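DUF596 domain-containing protein (Neisseria meningitidis, PDB 2O5H) is of unknown function but forms a disulfide-linked dimer of alpha-beta subunits and belongs to a bacterial family of uncharacterised conserved proteins. Local coordinates at residues 13-18 with 42-47; 36-41 with 49-54. All coordinates share one frame; numbering follows the deposited sequence. Where two conformers were deposited one is given.

From the N terminus, helix 3-16 leads into residues 13-18, the first half of interaction 1. Two further helices follow, 20-30 and 34-41, the last of which supplies 36-41 to interaction 2. The chain then turns through 42-47, which closes interaction 1 around those two helices, before 49-54 at the start of helix 48-64 closes the much shorter loop of interaction 2. The segments therefore alternate and the two contacts cross. Their centres are about 8 Å apart, and Glu-50 joins them, receiving a salt bridge from Arg-15 and probably a hydrogen bond from Ser-45. Interaction 1 ties helix 3-16 to the connection after helix 34-41, and interaction 2 packs helix 34-41 on helix 48-64.

Interaction 1. Residues 13-18 with 42-47; sequences HKRYQD and KDFSSD
Phe-44 reaches from the turn after helix 34-41 to the C-terminal part of helix 3-16, where its ring meets Tyr-16 and Arg-15. The close part is a T-shaped stack. The edge of the Tyr-16 ring is directed at one face of Phe-44, with centroids 5.5 Å apart and planes at 84°, and CD1 of Tyr-16 stands over the centre of that face. The far end of the phenyl ring packs against the CA and CB of Tyr-16: Phe-44 CZ comes to 3.9 Å from Tyr-16 CB, and Phe-44 CE1 lies 4.0 Å from Tyr-16 CA. Both aromatic side chains hold CG anti to their own backbone N (chi1 170° in Phe-44, -179° in Tyr-16). In Phe-44 this extends the ring across the gap between the two backbones, whose nearest CA atoms, those of Tyr-16 and Phe-44, are still 7.8 Å apart. The buried Tyr-16 ends in a hydroxyl hydrogen-bonded to Asp-23.

On the exposed side the packing is looser. The side chains of Arg-15 and Phe-44 cross at about a right angle, yet their flat groups are nearly parallel, Arg-15 NH1 approaching Phe-44 CZ obliquely at 4.1 Å. The guanidinium is held by carboxylates, NE by Asp-11 and NH2 by Glu-50. Further along, Ser-45 OG accepts from the backbone N of Asp-47 at 3.2 Å, forming an ST turn, and Asp-47 then N-caps helix 48-64 through the backbone N of Glu-50. The contact thus bridges helix 3-16 and the 34-41/48-64 connection, while Tyr-16 also rests on Ala-54, Ile-57 and Leu-58 of helix 48-64.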
loop_
_atom_site.group_PDB
_atom_site.type_symbol
_atom_site.label_atom_id
_atom_site.label_comp_id
_atom_site.label_asym_id
_atom_site.label_seq_id
_atom_site.Cartn_x
_atom_site.Cartn_y
_atom_site.Cartn_z
ATOM N N HIS A 13 11.032 7.460 -17.773
ATOM C CA HIS A 13 12.094 7.239 -16.833
ATOM C C HIS A 13 12.672 8.570 -16.362
ATOM O O HIS A 13 12.869 8.776 -15.173
ATOM C CB HIS A 13 13.177 6.382 -17.507
ATOM C CG HIS A 13 14.063 5.661 -16.543
ATOM N ND1 HIS A 13 15.139 6.266 -15.928
ATOM C CD2 HIS A 13 14.029 4.389 -16.080
ATOM C CE1 HIS A 13 15.721 5.402 -15.112
ATOM N NE2 HIS A 13 15.069 4.253 -15.192
ATOM N N LYS A 14 12.956 9.471 -17.305
ATOM C CA LYS A 14 13.427 10.819 -16.985
ATOM C C LYS A 14 12.425 11.660 -16.198
ATOM O O LYS A 14 12.797 12.343 -15.227
ATOM C CB LYS A 14 13.846 11.537 -18.268
ATOM C CG LYS A 14 14.765 12.709 -18.025
ATOM C CD LYS A 14 15.609 13.031 -19.255
ATOM C CE LYS A 14 16.060 14.488 -19.190
ATOM N NZ LYS A 14 16.834 14.900 -20.405
ATOM N N ARG A 15 11.156 11.626 -16.602
ATOM C CA ARG A 15 10.127 12.384 -15.903
ATOM C C ARG A 15 9.899 11.859 -14.486
ATOM O O ARG A 15 9.653 12.646 -13.594
ATOM C CB ARG A 15 8.821 12.411 -16.692
ATOM C CG ARG A 15 8.971 13.124 -18.033
ATOM C CD ARG A 15 7.635 13.330 -18.735
ATOM N NE ARG A 15 7.243 12.141 -19.491
ATOM C CZ ARG A 15 6.228 11.350 -19.153
ATOM N NH1 ARG A 15 5.515 11.654 -18.094
ATOM N NH2 ARG A 15 5.923 10.275 -19.879
ATOM N N TYR A 16 10.009 10.549 -14.278
ATOM C CA TYR A 16 9.772 9.984 -12.934
ATOM C C TYR A 16 10.877 10.384 -11.939
ATOM O O TYR A 16 10.638 10.551 -10.730
ATOM C CB TYR A 16 9.509 8.449 -12.959
ATOM C CG TYR A 16 9.253 7.922 -11.547
ATOM C CD1 TYR A 16 8.016 8.124 -10.918
ATOM C CD2 TYR A 16 10.271 7.297 -10.825
ATOM C CE1 TYR A 16 7.794 7.695 -9.632
ATOM C CE2 TYR A 16 10.081 6.881 -9.517
ATOM C CZ TYR A 16 8.841 7.081 -8.917
ATOM O OH TYR A 16 8.671 6.646 -7.624
ATOM N N GLN A 17 12.079 10.630 -12.465
ATOM C CA GLN A 17 13.238 11.011 -11.656
ATOM C C GLN A 17 12.996 12.137 -10.667
ATOM O O GLN A 17 13.554 12.121 -9.574
ATOM C CB GLN A 17 14.431 11.333 -12.559
ATOM C CG GLN A 17 15.748 10.697 -12.086
ATOM C CD GLN A 17 15.650 9.171 -11.877
ATOM O OE1 GLN A 17 14.816 8.484 -12.491
ATOM N NE2 GLN A 17 16.517 8.644 -11.013
ATOM N N ASP A 18 12.152 13.103 -11.028
ATOM C CA ASP A 18 11.889 14.277 -10.181
ATOM C C ASP A 18 10.950 14.029 -8.972
ATOM O O ASP A 18 10.720 14.940 -8.161
ATOM C CB ASP A 18 11.332 15.436 -11.022
ATOM C CG ASP A 18 11.995 15.556 -12.394
ATOM O OD1 ASP A 18 13.108 15.016 -12.603
ATOM O OD2 ASP A 18 11.394 16.212 -13.269
ATOM N N LYS A 42 0.596 5.681 -8.294
ATOM C CA LYS A 42 -0.662 5.806 -9.055
ATOM C C LYS A 42 -0.941 7.212 -9.591
ATOM O O LYS A 42 -1.442 7.378 -10.693
ATOM C CB LYS A 42 -1.829 5.392 -8.177
ATOM C CG LYS A 42 -2.259 3.977 -8.403
ATOM C CD LYS A 42 -3.131 3.885 -9.674
ATOM C CE LYS A 42 -4.530 3.335 -9.335
ATOM N NZ LYS A 42 -5.430 3.461 -10.532
ATOM N N ASP A 43 -0.620 8.218 -8.782
ATOM C CA ASP A 43 -0.933 9.598 -9.133
ATOM C C ASP A 43 0.001 10.134 -10.205
ATOM O O ASP A 43 -0.257 11.211 -10.740
ATOM C CB ASP A 43 -0.907 10.498 -7.900
ATOM C CG ASP A 43 0.491 10.683 -7.345
ATOM O OD1 ASP A 43 1.082 9.716 -6.846
ATOM O OD2 ASP A 43 1.019 11.812 -7.412
ATOM N N PHE A 44 1.064 9.385 -10.537
ATOM C CA PHE A 44 2.064 9.845 -11.521
ATOM C C PHE A 44 1.494 9.900 -12.935
ATOM O O PHE A 44 1.846 10.789 -13.692
ATOM C CB PHE A 44 3.309 8.951 -11.478
ATOM C CG PHE A 44 4.302 9.188 -12.605
ATOM C CD1 PHE A 44 4.993 10.391 -12.721
ATOM C CD2 PHE A 44 4.551 8.161 -13.533
ATOM C CE1 PHE A 44 5.921 10.595 -13.747
ATOM C CE2 PHE A 44 5.472 8.323 -14.569
ATOM C CZ PHE A 44 6.172 9.567 -14.680
ATOM N N SER A 45 0.588 8.971 -13.260
ATOM C CA SER A 45 0.049 8.893 -14.606
ATOM C C SER A 45 -1.259 8.164 -14.632
ATOM O O SER A 45 -1.518 7.300 -13.765
ATOM C CB SER A 45 1.072 8.208 -15.548
ATOM O OG SER A 45 0.641 8.304 -16.885
ATOM N N SER A 46 -2.111 8.484 -15.607
ATOM C CA SER A 46 -3.360 7.699 -15.787
ATOM C C SER A 46 -3.080 6.474 -16.678
ATOM O O SER A 46 -3.888 5.531 -16.734
ATOM C CB SER A 46 -4.506 8.544 -16.366
ATOM O OG SER A 46 -4.062 9.193 -17.549
ATOM N N ASP A 47 -1.900 6.461 -17.291
ATOM C CA ASP A 47 -1.515 5.399 -18.229
ATOM C C ASP A 47 -0.891 4.184 -17.544
ATOM O O ASP A 47 0.048 4.324 -16.731
ATOM C CB ASP A 47 -0.527 5.953 -19.262
ATOM C CG ASP A 47 -0.178 4.921 -20.298
ATOM O OD1 ASP A 47 -1.075 4.543 -21.082
ATOM O OD2 ASP A 47 0.951 4.442 -20.304
#

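Interaction 2. Residues 36-41 with 49-54; sequences CLWSTI and EEKTEA
Trp-38 and Ile-41, one turn apart on helix 34-41, both pack against Lys-51 at the start of helix 48-64. With CG anti to the backbone N (chi1 176°), the indole of Trp-38 extends so that its six-membered ring comes to the second helix: CH2 approaches Lys-51 CB to 3.5 Å, and CZ3 lies 3.8 Å from the backbone N of Thr-52. The CA of Thr-52 sits at the edge of the indole, in its plane. Ile-41 places CG1 between its backbone N and carbonyl carbon (chi1 57°); this torsion, with a chi2 of the same sense, puts CD1 over one face of the indole, offset toward the rim, and 3.3 Å from Lys-51 O. Its CB packs 4.0 Å from Ala-54 CB, with CG2 beside the same methyl.

Lys-51 starts out toward helix 34-41, but its chain, bent at chi3, leads the amine away to a salt bridge with Glu-96, leaving CB against both Trp-38 CH2 and Ile-41 CD1. Within the first helix, Cys-36 O takes both Thr-40 N and, at 2.7 Å, Thr-40 OG1, which arrive from opposite faces of the carbonyl plane.

The axes of segments 36-41 and 49-54 pass 9.5 Å apart, their directions 121° apart, nearer perpendicular than antiparallel: two consecutive helices joined by a short connection and packed steeply in the helical part of an alpha-beta subunit, the first carrying Cys-36 to its disulfide with Cys-36 of the second subunit.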
loop_
_atom_site.group_PDB
_atom_site.type_symbol
_atom_site.label_atom_id
_atom_site.label_comp_id
_atom_site.label_asym_id
_atom_site.label_seq_id
_atom_site.Cartn_x
_atom_site.Cartn_y
_atom_site.Cartn_z
ATOM N N CYS A 36 1.370 -1.390 -2.061
ATOM C CA CYS A 36 1.319 0.044 -1.710
ATOM C C CYS A 36 2.398 0.846 -2.423
ATOM O O CYS A 36 2.270 2.070 -2.537
ATOM C CB CYS A 36 1.348 0.262 -0.174
ATOM S SG CYS A 36 -0.091 -0.440 0.646
ATOM N N LEU A 37 3.441 0.187 -2.909
ATOM C CA LEU A 37 4.357 0.863 -3.811
ATOM C C LEU A 37 3.644 1.243 -5.094
ATOM O O LEU A 37 3.964 2.281 -5.684
ATOM C CB LEU A 37 5.570 -0.013 -4.151
ATOM C CG LEU A 37 6.823 0.153 -3.293
ATOM C CD1 LEU A 37 6.576 0.059 -1.796
ATOM C CD2 LEU A 37 7.952 -0.803 -3.792
ATOM N N TRP A 38 2.797 0.336 -5.586
ATOM C CA TRP A 38 1.943 0.610 -6.749
ATOM C C TRP A 38 1.025 1.803 -6.456
ATOM O O TRP A 38 0.947 2.745 -7.243
ATOM C CB TRP A 38 1.106 -0.626 -7.130
ATOM C CG TRP A 38 0.147 -0.334 -8.261
ATOM C CD1 TRP A 38 -1.225 -0.075 -8.171
ATOM C CD2 TRP A 38 0.494 -0.215 -9.636
ATOM N NE1 TRP A 38 -1.727 0.176 -9.431
ATOM C CE2 TRP A 38 -0.691 0.125 -10.344
ATOM C CE3 TRP A 38 1.703 -0.353 -10.351
ATOM C CZ2 TRP A 38 -0.697 0.330 -11.740
ATOM C CZ3 TRP A 38 1.675 -0.187 -11.734
ATOM C CH2 TRP A 38 0.496 0.171 -12.404
ATOM N N SER A 39 0.336 1.784 -5.307
ATOM C CA SER A 39 -0.515 2.916 -4.912
ATOM C C SER A 39 0.266 4.262 -4.835
ATOM O O SER A 39 -0.251 5.310 -5.221
ATOM C CB SER A 39 -1.209 2.608 -3.596
ATOM O OG SER A 39 -2.048 1.472 -3.778
ATOM N N THR A 40 1.507 4.206 -4.361
ATOM C CA THR A 40 2.392 5.369 -4.274
ATOM C C THR A 40 2.643 6.049 -5.630
ATOM O O THR A 40 2.724 7.297 -5.719
ATOM C CB THR A 40 3.768 4.949 -3.634
ATOM O OG1 THR A 40 3.561 4.434 -2.306
ATOM C CG2 THR A 40 4.738 6.133 -3.551
ATOM N N ILE A 41 2.741 5.238 -6.695
ATOM C CA ILE A 41 3.030 5.794 -8.031
ATOM C C ILE A 41 1.742 6.079 -8.834
ATOM O O ILE A 41 1.788 6.690 -9.906
ATOM C CB ILE A 41 4.107 4.953 -8.839
ATOM C CG1 ILE A 41 3.723 3.467 -9.042
ATOM C CG2 ILE A 41 5.475 5.045 -8.183
ATOM C CD1 ILE A 41 2.618 3.289 -10.082
ATOM N N GLU A 49 1.080 1.555 -18.775
ATOM C CA GLU A 49 2.506 1.393 -19.059
ATOM C C GLU A 49 3.351 2.390 -18.271
ATOM O O GLU A 49 4.373 1.998 -17.724
ATOM C CB GLU A 49 2.800 1.570 -20.553
ATOM C CG GLU A 49 4.240 1.287 -20.907
ATOM C CD GLU A 49 4.517 1.415 -22.379
ATOM O OE1 GLU A 49 4.010 2.364 -23.040
ATOM O OE2 GLU A 49 5.292 0.580 -22.863
ATOM N N GLU A 50 2.970 3.679 -18.288
ATOM C CA GLU A 50 3.760 4.671 -17.565
ATOM C C GLU A 50 3.819 4.398 -16.056
ATOM O O GLU A 50 4.874 4.561 -15.448
ATOM C CB GLU A 50 3.265 6.078 -17.841
ATOM C CG GLU A 50 3.472 6.444 -19.285
ATOM C CD GLU A 50 3.308 7.925 -19.541
ATOM O OE1 GLU A 50 2.592 8.593 -18.774
ATOM O OE2 GLU A 50 3.869 8.406 -20.532
ATOM N N LYS A 51 2.696 3.992 -15.463
ATOM C CA LYS A 51 2.665 3.630 -14.044
ATOM C C LYS A 51 3.568 2.428 -13.769
ATOM O O LYS A 51 4.342 2.438 -12.814
ATOM C CB LYS A 51 1.229 3.361 -13.580
ATOM C CG LYS A 51 0.433 4.635 -13.301
ATOM C CD LYS A 51 -0.952 4.299 -12.788
ATOM C CE LYS A 51 -1.831 3.962 -14.019
ATOM N NZ LYS A 51 -3.257 4.147 -13.816
ATOM N N THR A 52 3.472 1.417 -14.621
ATOM C CA THR A 52 4.311 0.193 -14.515
ATOM C C THR A 52 5.816 0.573 -14.573
ATOM O O THR A 52 6.624 0.073 -13.812
ATOM C CB THR A 52 3.975 -0.809 -15.655
ATOM O OG1 THR A 52 2.636 -1.305 -15.489
ATOM C CG2 THR A 52 4.935 -2.008 -15.626
ATOM N N GLU A 53 6.184 1.461 -15.476
ATOM C CA GLU A 53 7.589 1.934 -15.545
ATOM C C GLU A 53 8.033 2.672 -14.268
ATOM O O GLU A 53 9.128 2.463 -13.786
ATOM C CB GLU A 53 7.812 2.846 -16.759
ATOM C CG GLU A 53 7.743 2.095 -18.116
ATOM C CD GLU A 53 8.560 0.799 -18.135
ATOM O OE1 GLU A 53 9.786 0.849 -17.819
ATOM O OE2 GLU A 53 7.964 -0.264 -18.489
ATOM N N ALA A 54 7.161 3.511 -13.732
ATOM C CA ALA A 54 7.387 4.206 -12.464
ATOM C C ALA A 54 7.540 3.204 -11.317
ATOM O O ALA A 54 8.500 3.294 -10.491
ATOM C CB ALA A 54 6.234 5.131 -12.190
#